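Local coordinates for RNA-binding protein, putative (Trypanosoma brucei, PDB 6E4O) that probably binds mRNA through its RNA recognition motif domain, which uses several surfaces to bind and remodel RNA in kinetoplastid RNA editing, at residues 6-20 with 59-71. Sequence-based numbering, arbitrary orientation.
Sequences VQVSGLSDETTWHTL and QASELEGATLFLR
Ser9 and Phe69 form an antiparallel hydrogen-bonded pair that joins the middle strand 5-9 of the RNA recognition motif sheet to strand 66-70. Ser9 N donates to Phe69 O and Phe69 N returns a bond to Ser9 O, both 2.9 Å long. The neighbouring pair, Val8 with Leu70, turns its side chains to the opposite, helix-covered face, and here packing is tight: the two lie alongside each other, Val8 CG2 3.7 Å from Leu70 CD2. Farther along, Leu68 divides its branches, CD2 resting 3.6 Å from Leu11 CD2 while CD1 meets Leu20 CD1 of helix 17-24. Leu63 CD2 touches Leu20 at about a right angle, 4.0 Å from its CD1, extending the apolar layer to the first residue of the type I' turn 63-66.

The Phe69 side, the sheet face that such domains commonly use for RNA, is looser, with Gln7, Phe69 and Arg71 exposed. Gln7 and Arg71 cross with amide and guanidinium planes 73° apart, and a water bridges Gln7 OE1 to Arg71 NH1; Phe69 CE2 lies over one guanidinium face, toward its rim.

At the turn end, the buried Thr15 is held more closely. A second water accepts from Ser12 N and donates to both Thr15 OG1 and Leu63 O. With OG1 anti to its carbonyl carbon (chi1 -63°), Thr15 donates to the anti lone pair of Glu64 OE1, the OG1-OE1 distance being 2.6 Å.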
# COMPACT_ATOMS: atom_id res chain seq x y z
N VAL A 6 2.17 -0.63 -6.68
CA VAL A 6 1.21 -1.53 -6.06
C VAL A 6 -0.15 -0.84 -5.95
O VAL A 6 -0.24 0.29 -5.49
CB VAL A 6 1.67 -1.98 -4.65
CG1 VAL A 6 0.57 -2.77 -3.94
CG2 VAL A 6 2.96 -2.80 -4.74
N GLN A 7 -1.21 -1.53 -6.37
CA GLN A 7 -2.56 -0.99 -6.24
C GLN A 7 -3.19 -1.52 -4.96
O GLN A 7 -3.25 -2.73 -4.75
CB GLN A 7 -3.42 -1.38 -7.44
CG GLN A 7 -2.83 -0.90 -8.76
CD GLN A 7 -3.50 -1.53 -9.96
OE1 GLN A 7 -4.64 -1.98 -9.87
NE2 GLN A 7 -2.80 -1.56 -11.10
N VAL A 8 -3.66 -0.61 -4.12
CA VAL A 8 -4.21 -0.97 -2.81
C VAL A 8 -5.72 -0.74 -2.81
O VAL A 8 -6.19 0.29 -3.29
CB VAL A 8 -3.57 -0.11 -1.72
CG1 VAL A 8 -4.09 -0.53 -0.32
CG2 VAL A 8 -2.06 -0.25 -1.78
N SER A 9 -6.47 -1.71 -2.29
CA SER A 9 -7.91 -1.56 -2.11
C SER A 9 -8.27 -1.99 -0.69
O SER A 9 -7.46 -2.61 -0.01
CB SER A 9 -8.68 -2.40 -3.12
OG SER A 9 -8.28 -2.08 -4.45
N GLY A 10 -9.48 -1.63 -0.25
CA GLY A 10 -9.97 -2.03 1.05
C GLY A 10 -9.68 -1.09 2.20
O GLY A 10 -9.96 -1.41 3.35
N LEU A 11 -9.12 0.09 1.91
CA LEU A 11 -8.81 1.04 2.97
C LEU A 11 -10.06 1.44 3.76
O LEU A 11 -11.15 1.54 3.20
CB LEU A 11 -8.17 2.31 2.41
CG LEU A 11 -6.83 2.22 1.69
CD1 LEU A 11 -6.58 3.52 0.97
CD2 LEU A 11 -5.70 1.91 2.66
N SER A 12 -9.90 1.69 5.05
CA SER A 12 -10.99 2.25 5.84
C SER A 12 -11.28 3.68 5.39
O SER A 12 -10.42 4.36 4.82
CB SER A 12 -10.68 2.20 7.34
OG SER A 12 -10.06 3.40 7.78
N ASP A 13 -12.51 4.13 5.62
CA ASP A 13 -12.93 5.48 5.28
C ASP A 13 -12.01 6.54 5.86
O ASP A 13 -11.88 7.63 5.31
CB ASP A 13 -14.35 5.75 5.79
CG ASP A 13 -15.40 4.97 5.03
OD1 ASP A 13 -15.09 4.45 3.95
OD2 ASP A 13 -16.55 4.87 5.52
N GLU A 14 -11.40 6.22 7.00
CA GLU A 14 -10.63 7.20 7.75
C GLU A 14 -9.15 7.19 7.38
O GLU A 14 -8.39 8.03 7.85
CB GLU A 14 -10.77 6.94 9.25
CG GLU A 14 -12.17 7.18 9.81
CD GLU A 14 -13.12 6.05 9.50
OE1 GLU A 14 -14.35 6.29 9.50
OE2 GLU A 14 -12.65 4.91 9.25
N THR A 15 -8.73 6.24 6.56
CA THR A 15 -7.30 6.08 6.32
C THR A 15 -6.79 7.05 5.28
O THR A 15 -7.33 7.14 4.18
CB THR A 15 -6.94 4.63 5.95
OG1 THR A 15 -7.27 3.78 7.05
CG2 THR A 15 -5.44 4.52 5.65
N THR A 16 -5.75 7.80 5.63
CA THR A 16 -5.16 8.77 4.71
C THR A 16 -3.77 8.30 4.26
O THR A 16 -3.26 7.29 4.74
CB THR A 16 -5.07 10.17 5.35
OG1 THR A 16 -4.18 10.14 6.46
CG2 THR A 16 -6.45 10.64 5.82
N TRP A 17 -3.16 9.05 3.34
CA TRP A 17 -1.96 8.59 2.65
C TRP A 17 -0.79 8.29 3.60
O TRP A 17 -0.11 7.27 3.43
CB TRP A 17 -1.52 9.59 1.56
CG TRP A 17 -0.85 10.80 2.08
CD1 TRP A 17 -1.43 11.99 2.42
CD2 TRP A 17 0.55 10.95 2.35
NE1 TRP A 17 -0.48 12.87 2.88
CE2 TRP A 17 0.74 12.26 2.84
CE3 TRP A 17 1.66 10.11 2.21
CZ2 TRP A 17 2.00 12.74 3.20
CZ3 TRP A 17 2.90 10.60 2.57
CH2 TRP A 17 3.06 11.90 3.06
N HIS A 18 -0.56 9.14 4.59
CA HIS A 18 0.64 8.97 5.41
C HIS A 18 0.51 7.74 6.31
O HIS A 18 1.50 7.07 6.61
CB HIS A 18 1.00 10.24 6.17
CG HIS A 18 0.48 10.28 7.57
ND1 HIS A 18 -0.79 10.72 7.88
CD2 HIS A 18 1.06 9.95 8.75
CE1 HIS A 18 -0.97 10.65 9.19
NE2 HIS A 18 0.14 10.19 9.74
N THR A 19 -0.71 7.45 6.73
CA THR A 19 -0.99 6.24 7.49
C THR A 19 -0.74 4.98 6.66
O THR A 19 -0.17 4.00 7.14
CB THR A 19 -2.42 6.25 8.02
OG1 THR A 19 -2.58 7.37 8.89
CG2 THR A 19 -2.74 4.97 8.77
N LEU A 20 -1.18 5.01 5.40
CA LEU A 20 -0.92 3.91 4.48
C LEU A 20 0.57 3.77 4.24
O LEU A 20 1.11 2.66 4.22
CB LEU A 20 -1.64 4.14 3.16
CG LEU A 20 -1.39 3.05 2.11
CD1 LEU A 20 -1.78 1.68 2.66
CD2 LEU A 20 -2.15 3.36 0.83
N GLN A 59 -0.16 -8.86 2.14
CA GLN A 59 -1.46 -9.14 1.56
C GLN A 59 -2.47 -9.41 2.67
O GLN A 59 -2.17 -10.13 3.63
CB GLN A 59 -1.38 -10.35 0.64
CG GLN A 59 -2.67 -10.68 -0.10
CD GLN A 59 -3.09 -9.56 -1.03
OE1 GLN A 59 -3.60 -8.53 -0.58
NE2 GLN A 59 -2.84 -9.74 -2.32
N ALA A 60 -3.65 -8.82 2.54
CA ALA A 60 -4.73 -9.04 3.49
C ALA A 60 -4.36 -8.67 4.93
O ALA A 60 -4.90 -9.22 5.89
CB ALA A 60 -5.23 -10.47 3.42
N SER A 61 -3.43 -7.73 5.09
CA SER A 61 -3.11 -7.21 6.41
C SER A 61 -4.11 -6.14 6.82
O SER A 61 -4.67 -5.43 5.99
CB SER A 61 -1.68 -6.67 6.47
OG SER A 61 -1.47 -5.65 5.52
N GLU A 62 -4.37 -6.03 8.11
CA GLU A 62 -5.33 -5.05 8.60
C GLU A 62 -4.66 -3.71 8.89
O GLU A 62 -3.60 -3.65 9.51
CB GLU A 62 -6.03 -5.57 9.86
CG GLU A 62 -7.36 -4.91 10.11
CD GLU A 62 -8.08 -5.47 11.32
OE1 GLU A 62 -8.90 -6.39 11.14
OE2 GLU A 62 -7.81 -4.98 12.43
N LEU A 63 -5.29 -2.64 8.42
CA LEU A 63 -4.85 -1.29 8.72
C LEU A 63 -6.04 -0.47 9.19
O LEU A 63 -7.05 -0.34 8.49
CB LEU A 63 -4.21 -0.63 7.49
CG LEU A 63 -3.79 0.84 7.64
CD1 LEU A 63 -2.84 1.05 8.81
CD2 LEU A 63 -3.16 1.35 6.35
N GLU A 64 -5.94 0.07 10.40
CA GLU A 64 -7.05 0.83 10.98
C GLU A 64 -8.36 0.07 10.85
O GLU A 64 -9.40 0.64 10.48
CB GLU A 64 -7.15 2.21 10.33
CG GLU A 64 -5.88 3.04 10.49
CD GLU A 64 -6.12 4.53 10.30
OE1 GLU A 64 -6.64 4.94 9.24
OE2 GLU A 64 -5.77 5.30 11.22
N GLY A 65 -8.29 -1.23 11.14
CA GLY A 65 -9.47 -2.07 11.25
C GLY A 65 -10.00 -2.61 9.93
O GLY A 65 -11.02 -3.29 9.92
N ALA A 66 -9.31 -2.30 8.83
CA ALA A 66 -9.74 -2.74 7.51
C ALA A 66 -8.69 -3.62 6.84
O ALA A 66 -7.50 -3.31 6.88
CB ALA A 66 -10.03 -1.53 6.62
N THR A 67 -9.13 -4.71 6.22
CA THR A 67 -8.23 -5.63 5.53
C THR A 67 -7.91 -5.12 4.14
O THR A 67 -8.82 -4.83 3.35
CB THR A 67 -8.86 -7.02 5.38
OG1 THR A 67 -9.14 -7.54 6.68
CG2 THR A 67 -7.93 -7.96 4.63
N LEU A 68 -6.63 -5.03 3.82
CA LEU A 68 -6.21 -4.48 2.53
C LEU A 68 -5.98 -5.57 1.50
O LEU A 68 -5.51 -6.66 1.83
CB LEU A 68 -4.92 -3.68 2.68
CG LEU A 68 -4.87 -2.58 3.75
CD1 LEU A 68 -3.53 -1.90 3.70
CD2 LEU A 68 -5.99 -1.58 3.55
N PHE A 69 -6.30 -5.26 0.25
CA PHE A 69 -6.02 -6.14 -0.87
C PHE A 69 -4.97 -5.43 -1.73
O PHE A 69 -5.14 -4.26 -2.07
CB PHE A 69 -7.30 -6.39 -1.68
CG PHE A 69 -7.08 -7.22 -2.91
CD1 PHE A 69 -7.35 -8.58 -2.90
CD2 PHE A 69 -6.61 -6.65 -4.08
CE1 PHE A 69 -7.16 -9.36 -4.04
CE2 PHE A 69 -6.42 -7.42 -5.22
CZ PHE A 69 -6.69 -8.77 -5.20
N LEU A 70 -3.89 -6.14 -2.05
CA LEU A 70 -2.78 -5.58 -2.83
C LEU A 70 -2.63 -6.30 -4.15
O LEU A 70 -2.72 -7.52 -4.20
CB LEU A 70 -1.47 -5.74 -2.07
CG LEU A 70 -1.47 -5.22 -0.63
CD1 LEU A 70 -0.09 -5.42 -0.04
CD2 LEU A 70 -1.87 -3.76 -0.62
N ARG A 71 -2.35 -5.55 -5.21
CA ARG A 71 -2.14 -6.16 -6.52
C ARG A 71 -1.10 -5.40 -7.35
O ARG A 71 -0.48 -5.99 -8.26
CB ARG A 71 -3.49 -6.28 -7.27
CG ARG A 71 -3.54 -5.66 -8.64
CD ARG A 71 -4.97 -5.33 -9.06
NE ARG A 71 -5.91 -6.44 -8.95
CZ ARG A 71 -7.23 -6.27 -8.83
NH1 ARG A 71 -7.73 -5.04 -8.77
NH2 ARG A 71 -8.04 -7.32 -8.75
O HOH W 1 -6.47 -2.57 -8.04
O HOH W 2 -7.21 1.18 6.18
O HOH W 3 -10.65 3.04 10.82